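Local coordinates for acyl-coenzyme A thioesterase THEM4 (Rhodococcus sp., PDB 2OV9) that probably hydrolyses fatty acyl-coenzyme A thioesters to free fatty acids and coenzyme A, as a member of the thioesterase superfamily, at the interface of chains A and B. Residues are numbered along the deposited sequence; one frame, centred on the assembly and turned at random. Chains: chain A/B, Hypothetical protein.

Contact 1: the interface of chains A and B. Residues chain A 37, 41, 51, 54, 57-58, 61; chain B 30, 61, 64-65.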
ATOM      1  N   VAL A  37      -5.189  15.939   0.831  1.00 34.52           N
ATOM      2  CA  VAL A  37      -3.855  16.504   0.878  1.00 34.60           C
ATOM      3  C   VAL A  37      -2.813  15.568   0.234  1.00 35.11           C
ATOM      4  O   VAL A  37      -2.014  16.001  -0.604  1.00 35.73           O
ATOM      5  CB  VAL A  37      -3.458  16.786   2.342  1.00 35.00           C
ATOM      6  CG1 VAL A  37      -1.988  17.199   2.449  1.00 34.44           C
ATOM      7  CG2 VAL A  37      -4.383  17.833   2.951  1.00 35.10           C
ATOM      8  N   LEU A  41      -0.555  16.782  -2.939  1.00 35.66           N
ATOM      9  CA  LEU A  41       0.904  16.838  -2.888  1.00 36.68           C
ATOM     10  C   LEU A  41       1.594  16.244  -4.117  1.00 37.60           C
ATOM     11  O   LEU A  41       2.664  16.703  -4.517  1.00 38.40           O
ATOM     12  CB  LEU A  41       1.412  16.179  -1.587  1.00 36.92           C
ATOM     13  CG  LEU A  41       1.315  17.040  -0.321  1.00 37.70           C
ATOM     14  CD1 LEU A  41       1.565  16.197   0.925  1.00 37.03           C
ATOM     15  CD2 LEU A  41       2.341  18.205  -0.350  1.00 38.17           C
ATOM     16  N   LEU A  51       4.779  26.363   0.219  1.00 35.53           N
ATOM     17  CA  LEU A  51       4.985  25.025   0.774  1.00 35.62           C
ATOM     18  C   LEU A  51       5.748  25.084   2.089  1.00 35.78           C
ATOM     19  O   LEU A  51       5.623  24.200   2.929  1.00 35.98           O
ATOM     20  CB  LEU A  51       5.711  24.111  -0.219  1.00 35.56           C
ATOM     21  CG  LEU A  51       4.903  23.632  -1.414  1.00 35.45           C
ATOM     22  CD1 LEU A  51       5.817  22.934  -2.404  1.00 34.47           C
ATOM     23  CD2 LEU A  51       3.794  22.677  -0.974  1.00 36.70           C
ATOM     24  N   VAL A  54       2.848  25.702   4.499  1.00 36.00           N
ATOM     25  CA  VAL A  54       2.056  24.473   4.471  1.00 36.79           C
ATOM     26  C   VAL A  54       2.693  23.370   5.333  1.00 36.47           C
ATOM     27  O   VAL A  54       2.002  22.743   6.111  1.00 36.65           O
ATOM     28  CB  VAL A  54       1.799  23.957   3.022  1.00 37.01           C
ATOM     29  CG1 VAL A  54       1.174  22.574   3.051  1.00 38.73           C
ATOM     30  CG2 VAL A  54       0.905  24.962   2.253  1.00 37.30           C
ATOM     31  N   GLU A  57       2.106  24.178   8.922  1.00 35.23           N
ATOM     32  CA  GLU A  57       0.728  23.923   9.349  1.00 36.35           C
ATOM     33  C   GLU A  57       0.511  22.415   9.578  1.00 36.24           C
ATOM     34  O   GLU A  57      -0.092  22.007  10.567  1.00 36.83           O
ATOM     35  CB  GLU A  57      -0.273  24.379   8.284  1.00 36.30           C
ATOM     36  CG  GLU A  57      -0.305  25.856   7.954  1.00 37.88           C
ATOM     37  CD  GLU A  57      -1.335  26.174   6.849  1.00 39.06           C
ATOM     38  OE1 GLU A  57      -2.553  25.934   7.071  1.00 42.46           O
ATOM     39  OE2 GLU A  57      -0.927  26.685   5.774  1.00 39.73           O
ATOM     40  N   LEU A  58       0.965  21.593   8.633  1.00 36.70           N
ATOM     41  CA  LEU A  58       0.773  20.133   8.747  1.00 35.67           C
ATOM     42  C   LEU A  58       1.477  19.608  10.004  1.00 36.24           C
ATOM     43  O   LEU A  58       0.939  18.772  10.728  1.00 34.86           O
ATOM     44  CB  LEU A  58       1.261  19.429   7.482  1.00 35.61           C
ATOM     45  CG  LEU A  58       0.389  19.672   6.238  1.00 34.83           C
ATOM     46  CD1 LEU A  58       1.166  19.255   4.984  1.00 37.92           C
ATOM     47  CD2 LEU A  58      -0.905  18.886   6.326  1.00 38.14           C
ATOM     48  N   ILE A  61      -0.652  20.729  12.956  1.00 35.27           N
ATOM     49  CA  ILE A  61      -1.774  19.799  13.059  1.00 35.82           C
ATOM     50  C   ILE A  61      -1.340  18.453  13.663  1.00 35.48           C
ATOM     51  O   ILE A  61      -2.006  17.897  14.546  1.00 34.29           O
ATOM     52  CB  ILE A  61      -2.449  19.608  11.675  1.00 36.09           C
ATOM     53  CG1 ILE A  61      -3.150  20.902  11.226  1.00 35.73           C
ATOM     54  CG2 ILE A  61      -3.419  18.457  11.698  1.00 37.68           C
ATOM     55  CD1 ILE A  61      -3.538  20.912   9.692  1.00 35.88           C
TER
ATOM     56  N   ALA B  30       6.912  18.976   3.259  1.00 34.81           N
ATOM     57  CA  ALA B  30       5.464  18.980   3.396  1.00 34.45           C
ATOM     58  C   ALA B  30       4.925  17.551   3.376  1.00 34.27           C
ATOM     59  O   ALA B  30       4.026  17.223   4.158  1.00 35.40           O
ATOM     60  CB  ALA B  30       4.829  19.791   2.262  1.00 34.39           C
ATOM     61  N   ILE B  61      -5.737  23.456   3.388  1.00 36.30           N
ATOM     62  CA  ILE B  61      -4.411  23.110   2.860  1.00 37.00           C
ATOM     63  C   ILE B  61      -4.497  22.410   1.512  1.00 37.41           C
ATOM     64  O   ILE B  61      -3.767  22.761   0.570  1.00 37.69           O
ATOM     65  CB  ILE B  61      -3.600  22.257   3.832  1.00 36.62           C
ATOM     66  CG1 ILE B  61      -3.206  23.093   5.050  1.00 37.17           C
ATOM     67  CG2 ILE B  61      -2.340  21.729   3.132  1.00 37.67           C
ATOM     68  CD1 ILE B  61      -2.712  22.275   6.270  1.00 38.89           C
ATOM     69  N   HIS B  64      -5.422  24.862  -1.302  1.00 37.27           N
ATOM     70  CA  HIS B  64      -4.231  25.622  -1.688  1.00 37.27           C
ATOM     71  C   HIS B  64      -3.351  24.807  -2.657  1.00 37.36           C
ATOM     72  O   HIS B  64      -2.965  25.284  -3.736  1.00 37.97           O
ATOM     73  CB  HIS B  64      -3.380  25.998  -0.452  1.00 36.74           C
ATOM     74  CG  HIS B  64      -2.249  26.922  -0.792  1.00 37.54           C
ATOM     75  ND1 HIS B  64      -0.967  26.478  -1.051  1.00 39.51           N
ATOM     76  CD2 HIS B  64      -2.228  28.261  -0.988  1.00 36.33           C
ATOM     77  CE1 HIS B  64      -0.207  27.512  -1.387  1.00 36.29           C
ATOM     78  NE2 HIS B  64      -0.949  28.602  -1.352  1.00 39.40           N
ATOM     79  N   LEU B  65      -3.015  23.591  -2.257  1.00 37.13           N
ATOM     80  CA  LEU B  65      -2.176  22.701  -3.080  1.00 36.86           C
ATOM     81  C   LEU B  65      -2.763  22.469  -4.459  1.00 37.16           C
ATOM     82  O   LEU B  65      -2.044  22.482  -5.474  1.00 37.21           O
ATOM     83  CB  LEU B  65      -1.955  21.357  -2.385  1.00 34.87           C
ATOM     84  CG  LEU B  65      -1.270  21.467  -1.015  1.00 36.35           C
ATOM     85  CD1 LEU B  65      -1.085  20.077  -0.387  1.00 36.28           C
ATOM     86  CD2 LEU B  65       0.055  22.232  -1.108  1.00 37.08           C
TER
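Helices 26-43 and 51-67 of chain A meet the same two helices of chain B, here with A:Val54, A:Glu57 and A:Leu58 gathered around B:Ile61. The patch illustrates how an interface can be built mainly from aliphatic groups, since nitrogen and oxygen atoms of the two sides stay beyond bonding distance of one another. B:Ile61 is the inserted side chain, and its two branches divide the work. Its CG2 methyl, anti to the backbone N, packs on CG1 of A:Val54 at 3.6 Å. The other branch, with CG1 beside the backbone N (chi1 -69°), runs antiparallel alongside A:Glu57, and its terminal CD1 reaches CD2 of A:Leu58 at 3.8 Å. The aliphatic part of A:Glu57 joins in through CB, while its carboxylate oxygen OE1 rests against B:Ile61 CG1 at 3.5 Å, a van der Waals contact. One helical turn further on, B:Leu65 splits its methyls in the same way: CD1 fits against CG and CD2 of A:Leu41, whereas CD2 meets CD2 of A:Leu51 at 3.8 Å, the two leucines crossing at about a right angle. B:Ala30 closes the patch from helix 26-43, its CB lying 3.9 Å from A:Leu41 CD2 and its backbone carbonyl turned toward A:Leu58. B:His64 stands at the margin, its ND1 touching A:Val54 loosely. B:Ile61 also meets its own counterpart across the two-fold interface: CD1 of A:Ile61 and CD1 of B:Ile61 approach tip to tip at 3.8 Å.

Contact 2: the interface of chains A and B. Residues chain A 38, 98, 121-122, 133; chain B 90, 96, 98.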
ATOM      1  N   VAL A  38      -2.825  14.301   0.620  1.00 34.66           N
ATOM      2  CA  VAL A  38      -1.923  13.287   0.043  1.00 35.18           C
ATOM      3  C   VAL A  38      -1.968  13.308  -1.497  1.00 35.43           C
ATOM      4  O   VAL A  38      -0.925  13.324  -2.180  1.00 35.87           O
ATOM      5  CB  VAL A  38      -2.253  11.867   0.588  1.00 35.19           C
ATOM      6  CG1 VAL A  38      -1.485  10.767  -0.177  1.00 35.59           C
ATOM      7  CG2 VAL A  38      -1.957  11.803   2.096  1.00 34.63           C
ATOM      8  N   LEU A  98      -4.087   6.045   4.339  1.00 34.44           N
ATOM      9  CA  LEU A  98      -3.479   5.225   3.294  1.00 35.96           C
ATOM     10  C   LEU A  98      -4.519   4.411   2.558  1.00 35.23           C
ATOM     11  O   LEU A  98      -4.279   4.027   1.417  1.00 34.91           O
ATOM     12  CB  LEU A  98      -2.409   4.294   3.858  1.00 35.70           C
ATOM     13  CG  LEU A  98      -0.958   4.742   3.953  1.00 38.06           C
ATOM     14  CD1 LEU A  98      -0.774   6.160   4.358  1.00 38.43           C
ATOM     15  CD2 LEU A  98      -0.189   3.797   4.871  1.00 38.61           C
ATOM     16  N   PRO A 121      -2.089   8.550  -5.862  1.00 36.24           N
ATOM     17  CA  PRO A 121      -1.106   7.948  -4.957  1.00 35.59           C
ATOM     18  C   PRO A 121      -0.860   6.448  -5.159  1.00 35.08           C
ATOM     19  O   PRO A 121       0.173   5.942  -4.731  1.00 34.73           O
ATOM     20  CB  PRO A 121      -1.684   8.241  -3.562  1.00 35.87           C
ATOM     21  CG  PRO A 121      -2.557   9.451  -3.767  1.00 35.26           C
ATOM     22  CD  PRO A 121      -3.188   9.191  -5.111  1.00 35.84           C
ATOM     23  N   TYR A 122      -1.787   5.761  -5.825  1.00 34.61           N
ATOM     24  CA  TYR A 122      -1.696   4.301  -6.043  1.00 34.66           C
ATOM     25  C   TYR A 122      -1.062   3.919  -7.378  1.00 35.20           C
ATOM     26  O   TYR A 122      -0.994   2.731  -7.716  1.00 35.50           O
ATOM     27  CB  TYR A 122      -3.081   3.628  -5.869  1.00 34.94           C
ATOM     28  CG  TYR A 122      -3.715   3.963  -4.542  1.00 34.85           C
ATOM     29  CD1 TYR A 122      -3.415   3.225  -3.399  1.00 33.59           C
ATOM     30  CD2 TYR A 122      -4.550   5.086  -4.415  1.00 34.16           C
ATOM     31  CE1 TYR A 122      -3.977   3.577  -2.148  1.00 36.14           C
ATOM     32  CE2 TYR A 122      -5.121   5.435  -3.182  1.00 34.04           C
ATOM     33  CZ  TYR A 122      -4.821   4.681  -2.056  1.00 34.63           C
ATOM     34  OH  TYR A 122      -5.381   5.035  -0.844  1.00 35.73           O
ATOM     35  N   VAL A 133      -0.038  -2.591  -5.268  1.00 36.76           N
ATOM     36  CA  VAL A 133      -1.321  -2.123  -4.714  1.00 37.02           C
ATOM     37  C   VAL A 133      -2.455  -3.110  -5.005  1.00 37.85           C
ATOM     38  O   VAL A 133      -3.235  -3.439  -4.110  1.00 38.34           O
ATOM     39  CB  VAL A 133      -1.669  -0.690  -5.185  1.00 37.12           C
ATOM     40  CG1 VAL A 133      -3.170  -0.343  -4.920  1.00 37.39           C
ATOM     41  CG2 VAL A 133      -0.746   0.316  -4.461  1.00 36.92           C
TER
ATOM     42  N   PRO B  90       3.947   4.457  -4.582  1.00 37.43           N
ATOM     43  CA  PRO B  90       3.624   4.348  -3.159  1.00 37.48           C
ATOM     44  C   PRO B  90       4.573   3.557  -2.264  1.00 36.92           C
ATOM     45  O   PRO B  90       4.220   3.280  -1.120  1.00 37.10           O
ATOM     46  CB  PRO B  90       2.222   3.713  -3.159  1.00 37.98           C
ATOM     47  CG  PRO B  90       2.159   2.930  -4.442  1.00 38.58           C
ATOM     48  CD  PRO B  90       3.011   3.687  -5.433  1.00 38.14           C
ATOM     49  N   ASN B  96       5.139  11.127  -2.189  1.00 32.86           N
ATOM     50  CA  ASN B  96       3.985  10.254  -2.063  1.00 32.39           C
ATOM     51  C   ASN B  96       3.824   9.840  -0.607  1.00 32.70           C
ATOM     52  O   ASN B  96       4.567   9.013  -0.116  1.00 31.81           O
ATOM     53  CB  ASN B  96       4.109   9.055  -3.010  1.00 33.07           C
ATOM     54  CG  ASN B  96       2.850   8.233  -3.065  1.00 33.84           C
ATOM     55  OD1 ASN B  96       2.072   8.198  -2.096  1.00 32.34           O
ATOM     56  ND2 ASN B  96       2.630   7.564  -4.193  1.00 34.16           N
ATOM     57  N   LEU B  98       1.881   8.039   0.926  1.00 33.81           N
ATOM     58  CA  LEU B  98       1.630   6.596   1.123  1.00 34.91           C
ATOM     59  C   LEU B  98       2.904   5.800   1.284  1.00 34.28           C
ATOM     60  O   LEU B  98       2.873   4.720   1.881  1.00 34.46           O
ATOM     61  CB  LEU B  98       0.888   5.983  -0.083  1.00 34.48           C
ATOM     62  CG  LEU B  98      -0.646   6.029  -0.024  1.00 36.29           C
ATOM     63  CD1 LEU B  98      -1.121   7.409   0.114  1.00 36.64           C
ATOM     64  CD2 LEU B  98      -1.240   5.395  -1.291  1.00 37.22           C
TER
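B:Leu98 touches A:Val38, A:Pro121 and A:Tyr122 at once, a worked example of one loop leucine filling a hydrophobic recess in a partner subunit. Its methyls part company. CD2 lies over one face of the A:Tyr122 ring, displaced toward the rim and 3.4 Å from CE1, in a CH-pi contact, the two side chains crossing at about a right angle. CD1 points to helix 26-43 and presses on CG1 of A:Val38 at 3.4 Å, tighter than usual for two methyl groups. Between these walls, CB of A:Pro121 touches both methyls, at 3.7 Å from CD2. On another flank A:Leu98, the symmetry mate, slides past B:Leu98 in the opposite direction, its CD1 lying 4.1 Å from the CA of B:Leu98.

The polar frame comes next. B:Asn96 donates from its amide ND2 to the backbone O of A:Pro121 (3.0 Å), nearly straight at 173° and within the amide plane of the asparagine. With CG anti to the backbone N (chi1 -172°), the same amide also offers OD1 to the backbone N of B:Leu98 at 3.0 Å, tying the leucine's own loop to the intersubunit bond and fixing which way the amide is flipped. An alanine here would probably leave the A:Pro121 carbonyl without this donor and the B:Leu98 N-H without its acceptor, freeing the leucine's loop to shift. B:Pro90 packs its ring against that same carbonyl and reaches A:Val133 of helix 131-148.

Farther out, the A:Tyr122 hydroxyl donates to the backbone O of A:Leu98 at 2.7 Å from above the carbonyl plane, which holds the phenol in place. The site thus fastens a chain B loop to the 3-10 helix 120-122 and to helix 26-43 of chain A, and probably helps to join the two subunits, if the pair in the deposited assembly is the biological one.

The C-alpha centres of contact 1 and contact 2 lie about 16 Å apart, and helix 26-43 of chain A takes part in both. Its A:Val37 and A:Leu41 face contact 1, whereas the neighbouring A:Val38 turns toward contact 2, so one helix couples the helical layer to the loops and the 3-10 helix of contact 2. Contact 1 is apolar and pairs helices; contact 2 adds a directional hydrogen bond between less regular segments. Both recur with the chains exchanged, and together they suggest that the N-terminal helices and the thioesterase region are held as one dimeric unit, although the structure alone does not prove this state in solution.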